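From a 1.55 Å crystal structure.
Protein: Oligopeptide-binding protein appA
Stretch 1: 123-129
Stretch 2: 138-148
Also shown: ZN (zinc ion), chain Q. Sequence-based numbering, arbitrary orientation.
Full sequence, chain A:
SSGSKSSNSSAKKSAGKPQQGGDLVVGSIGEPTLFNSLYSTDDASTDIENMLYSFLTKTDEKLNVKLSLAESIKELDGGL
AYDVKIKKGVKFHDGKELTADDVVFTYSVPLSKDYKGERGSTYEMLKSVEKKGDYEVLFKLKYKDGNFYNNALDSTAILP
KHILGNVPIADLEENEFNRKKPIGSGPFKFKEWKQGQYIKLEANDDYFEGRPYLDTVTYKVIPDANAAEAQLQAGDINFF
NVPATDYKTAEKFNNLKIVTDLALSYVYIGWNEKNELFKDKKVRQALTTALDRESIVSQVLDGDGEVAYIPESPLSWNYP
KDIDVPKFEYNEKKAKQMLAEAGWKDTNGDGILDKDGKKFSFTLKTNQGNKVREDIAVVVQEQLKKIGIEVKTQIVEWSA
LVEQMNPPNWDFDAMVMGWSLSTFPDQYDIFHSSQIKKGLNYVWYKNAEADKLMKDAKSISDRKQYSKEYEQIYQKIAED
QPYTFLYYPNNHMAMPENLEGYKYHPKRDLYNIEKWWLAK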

# COMPACT_ATOMS: atom_id res chain seq x y z
N TYR A 123 14.01 -2.44 7.46
CA TYR A 123 15.18 -3.23 7.88
C TYR A 123 16.20 -2.42 8.66
O TYR A 123 17.17 -2.99 9.16
N GLU A 124 16.01 -1.11 8.78
CA GLU A 124 17.07 -0.31 9.38
C GLU A 124 17.34 -0.56 10.87
O GLU A 124 18.38 -0.14 11.40
N MET A 125 16.41 -1.22 11.54
CA MET A 125 16.65 -1.62 12.91
C MET A 125 17.58 -2.84 13.02
O MET A 125 18.04 -3.11 14.11
N LEU A 126 17.84 -3.54 11.92
CA LEU A 126 18.67 -4.75 11.96
C LEU A 126 20.14 -4.44 11.98
O LEU A 126 20.64 -3.64 11.18
N LYS A 127 20.85 -5.10 12.89
CA LYS A 127 22.29 -5.06 12.92
C LYS A 127 22.85 -6.18 12.05
O LYS A 127 23.79 -5.97 11.26
N SER A 128 22.31 -7.39 12.22
CA SER A 128 22.80 -8.55 11.48
C SER A 128 21.78 -9.67 11.46
O SER A 128 20.85 -9.70 12.25
N VAL A 129 22.05 -10.59 10.56
CA VAL A 129 21.22 -11.76 10.42
C VAL A 129 22.17 -12.94 10.21
O VAL A 129 22.98 -12.90 9.28
N LEU A 138 19.25 -16.27 13.49
CA LEU A 138 19.18 -15.29 14.59
C LEU A 138 19.22 -13.89 13.99
O LEU A 138 20.17 -13.54 13.30
N PHE A 139 18.17 -13.12 14.25
CA PHE A 139 18.13 -11.71 13.93
C PHE A 139 18.55 -10.89 15.11
O PHE A 139 18.03 -11.09 16.23
N LYS A 140 19.50 -9.97 14.90
CA LYS A 140 19.97 -9.09 15.96
C LYS A 140 19.68 -7.64 15.58
O LYS A 140 19.96 -7.24 14.45
N LEU A 141 19.14 -6.89 16.53
CA LEU A 141 18.72 -5.53 16.29
C LEU A 141 19.64 -4.51 16.96
O LEU A 141 20.22 -4.77 18.01
N LYS A 142 19.75 -3.34 16.33
CA LYS A 142 20.55 -2.23 16.84
C LYS A 142 19.82 -1.50 17.96
O LYS A 142 20.45 -0.87 18.80
N TYR A 143 18.49 -1.52 17.90
CA TYR A 143 17.62 -0.90 18.91
C TYR A 143 16.24 -1.55 18.79
O TYR A 143 15.95 -2.17 17.78
N LYS A 144 15.40 -1.39 19.81
CA LYS A 144 14.08 -2.00 19.82
C LYS A 144 13.16 -1.26 18.85
O LYS A 144 13.13 -0.03 18.82
N ASP A 145 12.43 -2.02 18.06
CA ASP A 145 11.47 -1.47 17.12
C ASP A 145 10.48 -2.54 16.74
O ASP A 145 10.81 -3.55 16.08
N GLY A 146 9.24 -2.34 17.17
CA GLY A 146 8.16 -3.28 16.88
C GLY A 146 7.85 -3.49 15.41
O GLY A 146 7.18 -4.46 15.04
N ASN A 147 8.35 -2.62 14.54
CA ASN A 147 8.20 -2.86 13.12
C ASN A 147 8.87 -4.13 12.63
O ASN A 147 8.50 -4.69 11.59
N PHE A 148 9.89 -4.59 13.35
CA PHE A 148 10.57 -5.78 12.89
C PHE A 148 9.66 -7.00 13.01
O PHE A 148 9.36 -7.66 12.00

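What holds the two backbones together? Strands 126-129 and 138-141 run antiparallel, and four hydrogen bonds join the two stretches, three of them between the strands, all between main-chain atoms. Lys142 N donates to Met125 O (2.8 Å), and Lys140 N donates to Ser128 O (3.0 Å). Lys140 O accepts twice, from Lys127 N at 2.8 Å and from Ser128 N at 3.2 Å. This doubled acceptor sits at a beta bulge, where the register shifts by one between Leu126 and Ser128. Two CA-H...O contacts supplement the ladder: Leu141 CA lies 3.3 Å from Met125 O, and Val129 CA lies 3.5 Å from Leu138 O.

Which side chains fill the apolar space? Met125, with chi1 p and both chi2 and chi3 m, has the largest area covered by the other stretch. Met125 CG lies 3.7 Å from Leu141 CD2 and 3.9 Å from Phe148 CB, while Met125 CB meets Tyr143 CE1 at 3.7 Å. Leu126 (m, t) starts away from the second stretch, yet its end returns: CD2 comes within 4.0 Å of Leu141 CD1 and 3.8 Å of Phe148 CE1, in an off-centre CH-pi contact with the Phe148 ring. Phe148 itself has chi1 t and points toward the first stretch. Val129 (t) and Phe139 (chi1 m) share one face of the sheet, where Val129 CG2 touches Phe139 CD2 at 3.6 Å.

What do Ser128 and the lysines contact? Ser128 (p) and Lys140 lie side by side on the opposite face of the sheet from Val129 and Phe139, with Ser128 OG 3.5 Å from Lys140 CD, a packing contact. The Lys140 side chain (m, t, p, t) then leads away from the first stretch, and its NZ binds the zinc ion ZN at 2.3 Å, so its polar end is engaged by metal. Lys142 (m, t, t, t) instead lays its aliphatic chain along the first stretch: CG is 3.8 Å from Lys127 CB, and CE is 3.1 Å from Leu126 O.

How are the polar groups near the helix start satisfied? Asp145 (chi1 t) caps the turn into the helix: its OD2 accepts from Asn147 N at 2.9 Å and from Asn147 ND2 at 3.0 Å. Asp145 OD1, close to Met125 CE at 3.7 Å, is hydrogen-bonded elsewhere in the structure, as is Asn147 OD1. The capping carboxylate thus has partners for both oxygens although the residue is buried. By contrast, Tyr143 OH approaches Glu124 O at 3.5 Å without a hydrogen bond between them.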

# COMPACT_ATOMS: atom_id res chain seq x y z
CB TYR A 123 15.87 -3.93 6.67
CG TYR A 123 14.87 -4.70 5.83
CD1 TYR A 123 14.28 -4.10 4.72
CD2 TYR A 123 14.39 -5.98 6.23
CE1 TYR A 123 13.32 -4.75 3.97
CE2 TYR A 123 13.41 -6.63 5.47
CZ TYR A 123 12.89 -6.00 4.34
OH TYR A 123 11.89 -6.63 3.61
CB GLU A 124 16.88 1.17 9.12
CG GLU A 124 15.62 1.75 9.57
CD GLU A 124 15.61 3.26 9.36
OE1 GLU A 124 16.59 3.76 8.76
OE2 GLU A 124 14.68 3.95 9.81
CB MET A 125 15.33 -1.90 13.65
CG MET A 125 14.66 -3.24 13.33
SD MET A 125 14.04 -3.31 11.63
CE MET A 125 12.62 -2.26 11.74
CB LEU A 126 18.40 -5.67 10.76
CG LEU A 126 17.14 -6.48 10.81
CD1 LEU A 126 17.00 -7.28 9.51
CD2 LEU A 126 17.16 -7.41 12.05
CB LYS A 127 22.77 -5.26 14.33
CG LYS A 127 24.26 -5.14 14.49
CD LYS A 127 24.65 -5.56 15.89
CE LYS A 127 24.22 -4.52 16.90
NZ LYS A 127 24.80 -4.82 18.25
CB SER A 128 24.08 -9.10 12.11
OG SER A 128 23.85 -9.51 13.45
CB VAL A 129 20.24 -11.69 9.19
CG1 VAL A 129 19.46 -12.97 9.01
CG2 VAL A 129 19.37 -10.47 9.28
CB LEU A 138 20.34 -15.45 15.57
CG LEU A 138 20.32 -14.47 16.75
CD1 LEU A 138 19.24 -14.82 17.79
CD2 LEU A 138 21.69 -14.45 17.41
CB PHE A 139 16.71 -11.31 13.54
CG PHE A 139 16.20 -11.96 12.28
CD1 PHE A 139 15.44 -13.10 12.33
CD2 PHE A 139 16.44 -11.40 11.06
CE1 PHE A 139 14.93 -13.67 11.13
CE2 PHE A 139 15.92 -11.97 9.89
CZ PHE A 139 15.17 -13.08 9.92
CB LYS A 140 21.47 -9.26 16.16
CG LYS A 140 21.82 -10.70 16.58
CD LYS A 140 23.31 -11.00 16.58
CE LYS A 140 23.98 -10.62 17.86
NZ LYS A 140 25.38 -11.07 17.80
CB LEU A 141 17.28 -5.28 16.73
CG LEU A 141 16.13 -5.87 15.91
CD1 LEU A 141 16.14 -7.40 15.93
CD2 LEU A 141 14.77 -5.33 16.44
CB LYS A 142 20.82 -1.20 15.73
CG LYS A 142 21.47 -1.67 14.46
CD LYS A 142 21.51 -0.50 13.46
CE LYS A 142 21.88 -0.90 12.05
NZ LYS A 142 22.48 0.27 11.31
CB TYR A 143 17.51 0.64 18.68
CG TYR A 143 17.17 1.00 17.25
CD1 TYR A 143 15.86 0.98 16.80
CD2 TYR A 143 18.18 1.33 16.34
CE1 TYR A 143 15.55 1.30 15.49
CE2 TYR A 143 17.88 1.64 15.02
CZ TYR A 143 16.58 1.63 14.61
OH TYR A 143 16.26 1.92 13.30
CB LYS A 144 13.48 -1.99 21.22
CG LYS A 144 14.25 -2.89 22.18
CD LYS A 144 13.58 -2.95 23.54
CE LYS A 144 14.48 -3.64 24.53
NZ LYS A 144 13.75 -3.90 25.80
CB ASP A 145 12.23 -0.93 15.90
CG ASP A 145 11.32 -0.20 14.89
OD1 ASP A 145 11.91 0.52 14.06
OD2 ASP A 145 10.08 -0.32 14.95
CB ASN A 147 8.69 -1.69 12.28
CG ASN A 147 7.70 -0.62 12.19
OD1 ASN A 147 6.77 -0.69 11.36
ND2 ASN A 147 7.81 0.37 13.07
CB PHE A 148 11.93 -6.04 13.56
CG PHE A 148 12.57 -7.27 13.05
CD1 PHE A 148 13.11 -7.33 11.79
CD2 PHE A 148 12.51 -8.44 13.76
CE1 PHE A 148 13.63 -8.50 11.31
CE2 PHE A 148 13.02 -9.59 13.25
CZ PHE A 148 13.57 -9.62 12.02
ZN ZN Q . 27.56 -11.12 17.05